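Local coordinates for Mgp-operon protein 3 (Mycoplasma pneumoniae, PDB 6RJ1) that probably takes part, alongside the adhesin P1, in attaching the bacterium to host cells as a membrane-anchored extracellular protein, at residues 839-843 against 916-920; 861-867 against 889-895. Residues are numbered along the deposited sequence.

Interaction 1 (839-843 against 916-920); sequences FGSAE and LAVQN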
loop_
_atom_site.group_PDB
_atom_site.type_symbol
_atom_site.label_atom_id
_atom_site.label_comp_id
_atom_site.label_asym_id
_atom_site.label_seq_id
_atom_site.Cartn_x
_atom_site.Cartn_y
_atom_site.Cartn_z
ATOM N N PHE A 839 8.994 -7.726 15.976
ATOM C CA PHE A 839 10.194 -7.130 16.552
ATOM C C PHE A 839 9.929 -6.594 17.980
ATOM O O PHE A 839 8.775 -6.472 18.397
ATOM C CB PHE A 839 10.861 -6.100 15.616
ATOM C CG PHE A 839 10.063 -4.995 14.962
ATOM C CD1 PHE A 839 9.172 -4.221 15.699
ATOM C CD2 PHE A 839 10.313 -4.627 13.638
ATOM C CE1 PHE A 839 8.473 -3.164 15.094
ATOM C CE2 PHE A 839 9.609 -3.578 13.034
ATOM C CZ PHE A 839 8.700 -2.849 13.767
ATOM N N GLY A 840 11.000 -6.345 18.727
ATOM C CA GLY A 840 10.939 -5.869 20.105
ATOM C C GLY A 840 10.449 -4.448 20.282
ATOM O O GLY A 840 10.178 -3.741 19.305
ATOM N N SER A 841 10.345 -4.023 21.551
ATOM C CA SER A 841 9.897 -2.692 21.960
ATOM C C SER A 841 10.810 -1.574 21.429
ATOM O O SER A 841 10.313 -0.505 21.065
ATOM C CB SER A 841 9.809 -2.618 23.481
ATOM O OG SER A 841 8.926 -1.587 23.889
ATOM N N ALA A 842 12.131 -1.838 21.371
ATOM C CA ALA A 842 13.150 -0.903 20.896
ATOM C C ALA A 842 12.982 -0.539 19.421
ATOM O O ALA A 842 13.261 0.603 19.033
ATOM C CB ALA A 842 14.535 -1.480 21.136
ATOM N N GLU A 843 12.539 -1.510 18.605
ATOM C CA GLU A 843 12.320 -1.335 17.164
ATOM C C GLU A 843 10.905 -0.871 16.857
ATOM O O GLU A 843 10.672 -0.321 15.787
ATOM C CB GLU A 843 12.716 -2.579 16.339
ATOM C CG GLU A 843 12.782 -3.889 17.111
ATOM C CD GLU A 843 14.024 -4.212 17.921
ATOM O OE1 GLU A 843 13.959 -5.166 18.729
ATOM O OE2 GLU A 843 15.058 -3.523 17.754
ATOM N N LEU A 916 15.031 -11.709 11.309
ATOM C CA LEU A 916 15.141 -11.135 12.645
ATOM C C LEU A 916 15.582 -9.687 12.526
ATOM O O LEU A 916 16.650 -9.423 11.984
ATOM C CB LEU A 916 16.137 -11.957 13.488
ATOM C CG LEU A 916 16.123 -11.717 14.995
ATOM C CD1 LEU A 916 15.005 -12.492 15.674
ATOM C CD2 LEU A 916 17.440 -12.101 15.600
ATOM N N ALA A 917 14.735 -8.754 12.989
ATOM C CA ALA A 917 15.000 -7.316 12.943
ATOM C C ALA A 917 15.369 -6.786 14.311
ATOM O O ALA A 917 14.643 -7.032 15.280
ATOM C CB ALA A 917 13.791 -6.574 12.412
ATOM N N VAL A 918 16.498 -6.067 14.397
ATOM C CA VAL A 918 17.003 -5.487 15.646
ATOM C C VAL A 918 17.662 -4.125 15.429
ATOM O O VAL A 918 18.349 -3.925 14.428
ATOM C CB VAL A 918 17.962 -6.432 16.442
ATOM C CG1 VAL A 918 17.204 -7.460 17.262
ATOM C CG2 VAL A 918 19.002 -7.099 15.542
ATOM N N GLN A 919 17.485 -3.211 16.403
ATOM C CA GLN A 919 18.130 -1.899 16.445
ATOM C C GLN A 919 19.592 -2.245 16.751
ATOM O O GLN A 919 19.888 -2.803 17.808
ATOM C CB GLN A 919 17.504 -1.041 17.553
ATOM C CG GLN A 919 16.638 0.075 17.015
ATOM C CD GLN A 919 17.138 1.441 17.427
ATOM O OE1 GLN A 919 16.402 2.223 18.047
ATOM N NE2 GLN A 919 18.398 1.767 17.089
ATOM N N ASN A 920 20.472 -2.031 15.766
ATOM C CA ASN A 920 21.866 -2.470 15.798
ATOM C C ASN A 920 22.860 -1.665 16.661
ATOM O O ASN A 920 23.986 -2.119 16.823
ATOM C CB ASN A 920 22.409 -2.567 14.374
ATOM C CG ASN A 920 22.378 -1.302 13.542
ATOM O OD1 ASN A 920 22.509 -0.172 14.031
ATOM N ND2 ASN A 920 22.239 -1.477 12.241
#
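Residues 916-920 form an extended strand, and 839-843 bend beside it. G840 to E843 form a type I beta turn, closed by a weak hydrogen bond from E843 N to G840 O at 3.3 Å, with helical backbone angles at S841 and A842. The segments approach at both ends of the turn: CA of F839 lies 6.0 Å from CA of A917, and CA of E843 lies 5.9 Å from CA of Q919. No backbone-to-backbone hydrogen bond joins them. Instead the E843 carboxylate fills the gap. Its OE2 accepts a hydrogen bond from Q919 N at 2.8 Å, while its OE1 takes a weak one from G840 N at 3.2 Å. One carboxylate thus bonds to the strand and, weakly, to its own turn. The edge of the F839 ring meets A917, with CD2 4.2 Å from CB. Segment 839-843 lies in the connection between strands 834-838 and 851-857, where F839 also touches Y739. Strand 914-920 pairs with strand 888-896 through L916, V918 and N920.

Interaction 2 (861-867 against 889-895); sequences GLWFYTF and AVITVSR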
loop_
_atom_site.group_PDB
_atom_site.type_symbol
_atom_site.label_atom_id
_atom_site.label_comp_id
_atom_site.label_asym_id
_atom_site.label_seq_id
_atom_site.Cartn_x
_atom_site.Cartn_y
_atom_site.Cartn_z
ATOM N N GLY A 861 25.272 -11.305 4.306
ATOM C CA GLY A 861 23.875 -11.675 4.104
ATOM C C GLY A 861 22.913 -10.899 4.985
ATOM O O GLY A 861 21.833 -11.398 5.311
ATOM N N LEU A 862 23.309 -9.662 5.364
ATOM C CA LEU A 862 22.549 -8.785 6.248
ATOM C C LEU A 862 22.003 -7.573 5.555
ATOM O O LEU A 862 22.676 -6.959 4.728
ATOM C CB LEU A 862 23.394 -8.337 7.453
ATOM C CG LEU A 862 24.105 -9.418 8.258
ATOM C CD1 LEU A 862 25.146 -8.810 9.162
ATOM C CD2 LEU A 862 23.123 -10.269 9.045
ATOM N N TRP A 863 20.777 -7.220 5.920
ATOM C CA TRP A 863 20.074 -6.045 5.444
ATOM C C TRP A 863 20.234 -4.953 6.507
ATOM O O TRP A 863 20.194 -5.248 7.710
ATOM C CB TRP A 863 18.583 -6.350 5.264
ATOM C CG TRP A 863 18.231 -7.245 4.114
ATOM C CD1 TRP A 863 17.829 -6.853 2.870
ATOM C CD2 TRP A 863 18.077 -8.672 4.154
ATOM N NE1 TRP A 863 17.470 -7.949 2.119
ATOM C CE2 TRP A 863 17.605 -9.079 2.884
ATOM C CE3 TRP A 863 18.284 -9.651 5.147
ATOM C CZ2 TRP A 863 17.360 -10.423 2.571
ATOM C CZ3 TRP A 863 18.053 -10.983 4.831
ATOM C CH2 TRP A 863 17.590 -11.358 3.560
ATOM N N PHE A 864 20.411 -3.698 6.061
ATOM C CA PHE A 864 20.532 -2.543 6.944
ATOM C C PHE A 864 19.504 -1.497 6.560
ATOM O O PHE A 864 19.500 -1.025 5.423
ATOM C CB PHE A 864 21.964 -1.984 6.940
ATOM C CG PHE A 864 22.997 -2.944 7.478
ATOM C CD1 PHE A 864 23.156 -3.129 8.846
ATOM C CD2 PHE A 864 23.818 -3.661 6.614
ATOM C CE1 PHE A 864 24.106 -4.026 9.341
ATOM C CE2 PHE A 864 24.767 -4.559 7.110
ATOM C CZ PHE A 864 24.907 -4.735 8.470
ATOM N N TYR A 865 18.596 -1.181 7.497
ATOM C CA TYR A 865 17.509 -0.211 7.321
ATOM C C TYR A 865 17.845 1.084 8.035
ATOM O O TYR A 865 17.918 1.107 9.267
ATOM C CB TYR A 865 16.184 -0.782 7.839
ATOM C CG TYR A 865 15.572 -1.819 6.929
ATOM C CD1 TYR A 865 16.044 -3.133 6.915
ATOM C CD2 TYR A 865 14.507 -1.497 6.092
ATOM C CE1 TYR A 865 15.494 -4.090 6.059
ATOM C CE2 TYR A 865 13.938 -2.448 5.247
ATOM C CZ TYR A 865 14.435 -3.743 5.231
ATOM O OH TYR A 865 13.881 -4.678 4.391
ATOM N N THR A 866 18.081 2.150 7.257
ATOM C CA THR A 866 18.421 3.461 7.789
ATOM C C THR A 866 17.173 4.323 7.888
ATOM O O THR A 866 16.428 4.461 6.922
ATOM C CB THR A 866 19.563 4.091 6.991
ATOM O OG1 THR A 866 20.654 3.166 6.938
ATOM C CG2 THR A 866 20.043 5.402 7.591
ATOM N N PHE A 867 16.946 4.878 9.074
ATOM C CA PHE A 867 15.809 5.744 9.377
ATOM C C PHE A 867 16.304 7.135 9.737
ATOM O O PHE A 867 17.133 7.283 10.635
ATOM C CB PHE A 867 15.004 5.151 10.538
ATOM C CG PHE A 867 14.275 3.890 10.144
ATOM C CD1 PHE A 867 12.990 3.949 9.617
ATOM C CD2 PHE A 867 14.874 2.641 10.300
ATOM C CE1 PHE A 867 12.317 2.788 9.245
ATOM C CE2 PHE A 867 14.197 1.482 9.925
ATOM C CZ PHE A 867 12.932 1.567 9.385
ATOM N N ALA A 889 18.289 6.315 13.150
ATOM C CA ALA A 889 18.300 4.992 13.766
ATOM C C ALA A 889 18.536 3.960 12.666
ATOM O O ALA A 889 18.157 4.190 11.514
ATOM C CB ALA A 889 16.980 4.731 14.477
ATOM N N VAL A 890 19.202 2.851 12.995
ATOM C CA VAL A 890 19.495 1.797 12.022
ATOM C C VAL A 890 19.066 0.416 12.553
ATOM O O VAL A 890 19.420 0.035 13.678
ATOM C CB VAL A 890 20.974 1.811 11.523
ATOM C CG1 VAL A 890 21.168 0.903 10.312
ATOM C CG2 VAL A 890 21.443 3.225 11.194
ATOM N N ILE A 891 18.306 -0.325 11.729
ATOM C CA ILE A 891 17.855 -1.684 12.032
ATOM C C ILE A 891 18.623 -2.690 11.161
ATOM O O ILE A 891 18.826 -2.452 9.975
ATOM C CB ILE A 891 16.311 -1.821 11.909
ATOM C CG1 ILE A 891 15.612 -1.221 13.151
ATOM C CG2 ILE A 891 15.871 -3.282 11.659
ATOM C CD1 ILE A 891 14.086 -1.027 13.056
ATOM N N THR A 892 19.056 -3.798 11.756
ATOM C CA THR A 892 19.732 -4.878 11.049
ATOM C C THR A 892 18.761 -6.047 10.920
ATOM O O THR A 892 18.128 -6.437 11.907
ATOM C CB THR A 892 21.033 -5.270 11.769
ATOM O OG1 THR A 892 21.928 -4.170 11.696
ATOM C CG2 THR A 892 21.708 -6.496 11.155
ATOM N N VAL A 893 18.643 -6.605 9.709
ATOM C CA VAL A 893 17.797 -7.770 9.482
ATOM C C VAL A 893 18.685 -8.971 9.121
ATOM O O VAL A 893 19.510 -8.882 8.216
ATOM C CB VAL A 893 16.628 -7.517 8.501
ATOM C CG1 VAL A 893 15.816 -8.788 8.283
ATOM C CG2 VAL A 893 15.717 -6.401 9.012
ATOM N N SER A 894 18.547 -10.069 9.868
ATOM C CA SER A 894 19.337 -11.282 9.667
ATOM C C SER A 894 18.435 -12.485 9.423
ATOM O O SER A 894 17.293 -12.494 9.867
ATOM C CB SER A 894 20.224 -11.536 10.883
ATOM O OG SER A 894 19.510 -11.432 12.106
ATOM N N ARG A 895 18.955 -13.506 8.732
ATOM C CA ARG A 895 18.223 -14.742 8.456
ATOM C C ARG A 895 18.211 -15.641 9.691
ATOM O O ARG A 895 19.195 -15.684 10.434
ATOM C CB ARG A 895 18.878 -15.501 7.296
ATOM C CG ARG A 895 18.596 -14.942 5.922
ATOM C CD ARG A 895 19.299 -15.774 4.871
ATOM N NE ARG A 895 18.899 -15.404 3.511
ATOM C CZ ARG A 895 19.442 -14.418 2.804
ATOM N NH1 ARG A 895 20.406 -13.673 3.323
ATOM N NH2 ARG A 895 19.015 -14.160 1.577
HETATM O O HOH W 1 21.918 -13.756 7.224
#
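These two strands run antiparallel, their axes 4.6 Å apart at the closest. They are the middle of a β-meander, consistent with a blade of a β-propeller. Strand 888-896 enters the contact at A889. It pairs with F867 through F867 N to A889 O (2.8 Å) and A889 N to F867 O (2.9 Å). V890 faces T866 in a non-hydrogen-bonded pair, and V890 CA makes a CA-H...O contact with Y865 O at 3.2 Å. I891 forms the next hydrogen-bonded pair, with Y865, and its CD1 packs 4.0 Å from F867 CE2. T892 faces F864; its OG1 lies 3.2 Å from F864 CE1 but hydrogen-bonds to N920 and G961. V893 pairs with W863, and its CG2 meets Y865 CE1 at 3.8 Å. A889, I891 and V893 share one sheet face with F867, Y865 and W863. Those three aromatics reach V802 and L804 of strand 799-805. S894 CB rests 3.7 Å from L862 CD2. R895 lays a guanidinium face over W863, with NH1 3.7 Å from CH2, and NH1 hydrogen-bonds to Y856. A water donates to G861 O at 3.0 Å and accepts weakly from R895 N at 3.3 Å.

Overall arrangement
Interaction 2 is nested in the chain between the two segments of interaction 1, and their centres lie about 10 Å apart. Both reach the same antiparallel sheet. Strand 888-896 belongs to interaction 2 and is bordered by strand 914-920 of interaction 1. T892 N meets V918 O at 2.8 Å, and T892 OG1 meets N920 ND2 at 2.8 Å, both probable hydrogen bonds. Interaction 2 is buried and covers 711 Å² in all, through regular backbone bonding and aromatic packing. Interaction 1 is partly buried and buries 229 Å². There a loop, not a strand, meets the sheet, and a single carboxylate accepts the one hydrogen bond between the segments. E843 links the two by touching I891.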